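Local atomic coordinates of LS-24 (Lathyrus sativus, PDB entry 3LP9), a protein that probably binds hemin as a monomer or spermine as a dimer, and may play a role in the oxidative stress response and polyamine biosynthesis. Residues A123-T127 / T183-F188. Sequence-based numbering, arbitrary orientation.
Sequences AYRST and TNEVYF
Two successive blades of a four-bladed hemopexin propeller meet here: residues 123-127, on the innermost strand of the third, and 183-188, on the second strand of the fourth, with 124-127 roughly antiparallel to 183-188 (166°). The meeting is through side chains, with Tyr-124 CA 7.6 Å from Val-186 CA and Thr-127 CA 6.5 Å from Asn-184 CA. In extended strand conformation, Ala-123 turns its methyl away, toward Cys-66 and Phe-68 of the second blade. Tyr-124 points across with chi1 p and chi2 near -90°. Val-186 (chi1 t) sets CG1 over one face of the Tyr-124 ring, 3.7 Å from that ring's centroid, a CH-pi contact. Phe-188, chi1 m, brings CZ to 3.5 Å from Tyr-124 CE1, with the ring planes at 86° and centroids 5.6 Å apart. After Arg-125 the chain leaves the strand; past Ser-126, Thr-127 (chi1 p) donates from OG1 to Asn-184 OD1 at 2.7 Å. Asn-184, just before strand 185-190, has a left-handed backbone (phi/psi 64/28). The Tyr-124 side chain lies about 4 Å from a sodium ion near the propeller axis. Strand 131-136 pairs with strand 122-125, Tyr-162 hydrogen-bonds Tyr-124 OH, Phe-165 meets Phe-188 edge-to-face, and strand 193-198 flanks strand 185-190.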
loop_
_atom_site.group_PDB
_atom_site.type_symbol
_atom_site.label_atom_id
_atom_site.label_comp_id
_atom_site.label_asym_id
_atom_site.label_seq_id
_atom_site.Cartn_x
_atom_site.Cartn_y
_atom_site.Cartn_z
ATOM N N ALA A 123 9.913 -1.649 -17.146
ATOM C CA ALA A 123 9.983 -0.288 -17.659
ATOM C C ALA A 123 11.419 0.121 -17.820
ATOM O O ALA A 123 12.272 -0.339 -17.093
ATOM C CB ALA A 123 9.322 0.674 -16.710
ATOM N N TYR A 124 11.671 1.056 -18.739
ATOM C CA TYR A 124 12.992 1.627 -18.939
ATOM C C TYR A 124 12.836 3.023 -19.462
ATOM O O TYR A 124 11.838 3.362 -20.096
ATOM C CB TYR A 124 13.875 0.808 -19.927
ATOM C CG TYR A 124 13.424 0.722 -21.367
ATOM C CD1 TYR A 124 12.583 -0.327 -21.818
ATOM C CD2 TYR A 124 13.841 1.668 -22.317
ATOM C CE1 TYR A 124 12.185 -0.419 -23.202
ATOM C CE2 TYR A 124 13.447 1.588 -23.635
ATOM C CZ TYR A 124 12.618 0.526 -24.089
ATOM O OH TYR A 124 12.275 0.508 -25.459
ATOM N N ARG A 125 13.871 3.819 -19.181
ATOM C CA ARG A 125 14.011 5.236 -19.528
ATOM C C ARG A 125 14.441 5.426 -20.979
ATOM O O ARG A 125 15.490 4.997 -21.380
ATOM C CB ARG A 125 15.057 5.844 -18.578
ATOM C CG ARG A 125 15.286 7.350 -18.726
ATOM C CD ARG A 125 13.938 8.040 -18.496
ATOM N NE ARG A 125 14.086 9.440 -18.254
ATOM C CZ ARG A 125 14.156 10.367 -19.194
ATOM N NH1 ARG A 125 14.126 10.053 -20.470
ATOM N NH2 ARG A 125 14.259 11.624 -18.824
ATOM N N SER A 126 13.633 6.091 -21.783
ATOM C CA SER A 126 14.080 6.404 -23.146
ATOM C C SER A 126 15.194 7.462 -23.087
ATOM O O SER A 126 15.273 8.232 -22.131
ATOM C CB SER A 126 12.909 6.943 -23.955
ATOM O OG SER A 126 13.330 7.507 -25.210
ATOM N N THR A 127 16.050 7.513 -24.112
ATOM C CA THR A 127 17.121 8.502 -24.170
ATOM C C THR A 127 16.424 9.795 -24.588
ATOM O O THR A 127 16.965 10.924 -24.488
ATOM C CB THR A 127 18.236 8.133 -25.270
ATOM O OG1 THR A 127 17.598 7.737 -26.481
ATOM C CG2 THR A 127 19.106 7.027 -24.824
ATOM N N THR A 183 24.504 4.356 -24.909
ATOM C CA THR A 183 23.427 5.064 -25.597
ATOM C C THR A 183 22.513 4.168 -26.418
ATOM O O THR A 183 22.977 3.534 -27.354
ATOM C CB THR A 183 23.968 6.121 -26.541
ATOM O OG1 THR A 183 24.907 6.889 -25.815
ATOM C CG2 THR A 183 22.841 7.066 -26.979
ATOM N N ASN A 184 21.219 4.183 -26.075
ATOM C CA ASN A 184 20.194 3.404 -26.765
ATOM C C ASN A 184 20.317 1.865 -26.684
ATOM O O ASN A 184 19.832 1.136 -27.578
ATOM C CB ASN A 184 20.017 3.870 -28.211
ATOM C CG ASN A 184 19.315 5.179 -28.287
ATOM O OD1 ASN A 184 18.315 5.399 -27.621
ATOM N ND2 ASN A 184 19.815 6.065 -29.129
ATOM N N GLU A 185 20.918 1.378 -25.605
ATOM C CA GLU A 185 20.961 -0.039 -25.382
ATOM C C GLU A 185 20.121 -0.343 -24.145
ATOM O O GLU A 185 20.138 0.415 -23.176
ATOM C CB GLU A 185 22.391 -0.540 -25.219
ATOM C CG GLU A 185 23.185 -0.517 -26.512
ATOM C CD GLU A 185 24.552 -1.142 -26.383
ATOM O OE1 GLU A 185 24.756 -2.097 -25.549
ATOM O OE2 GLU A 185 25.422 -0.685 -27.157
ATOM N N VAL A 186 19.384 -1.455 -24.180
ATOM C CA VAL A 186 18.394 -1.756 -23.147
ATOM C C VAL A 186 18.550 -3.202 -22.786
ATOM O O VAL A 186 18.900 -4.004 -23.634
ATOM C CB VAL A 186 16.909 -1.426 -23.602
ATOM C CG1 VAL A 186 15.973 -1.569 -22.430
ATOM C CG2 VAL A 186 16.836 -0.026 -24.172
ATOM N N TYR A 187 18.360 -3.495 -21.503
ATOM C CA TYR A 187 18.427 -4.827 -20.990
ATOM C C TYR A 187 17.043 -5.240 -20.576
ATOM O O TYR A 187 16.342 -4.498 -19.906
ATOM C CB TYR A 187 19.397 -4.936 -19.787
ATOM C CG TYR A 187 20.847 -4.820 -20.103
ATOM C CD1 TYR A 187 21.516 -5.848 -20.739
ATOM C CD2 TYR A 187 21.568 -3.656 -19.774
ATOM C CE1 TYR A 187 22.872 -5.737 -21.062
ATOM C CE2 TYR A 187 22.906 -3.529 -20.061
ATOM C CZ TYR A 187 23.551 -4.559 -20.723
ATOM O OH TYR A 187 24.853 -4.421 -21.042
ATOM N N PHE A 188 16.653 -6.444 -20.968
ATOM C CA PHE A 188 15.340 -7.067 -20.628
ATOM C C PHE A 188 15.663 -8.350 -19.940
ATOM O O PHE A 188 16.529 -9.110 -20.397
ATOM C CB PHE A 188 14.473 -7.357 -21.908
ATOM C CG PHE A 188 14.008 -6.113 -22.616
ATOM C CD1 PHE A 188 12.774 -5.512 -22.279
ATOM C CD2 PHE A 188 14.812 -5.499 -23.583
ATOM C CE1 PHE A 188 12.385 -4.323 -22.894
ATOM C CE2 PHE A 188 14.403 -4.338 -24.202
ATOM C CZ PHE A 188 13.170 -3.758 -23.850
#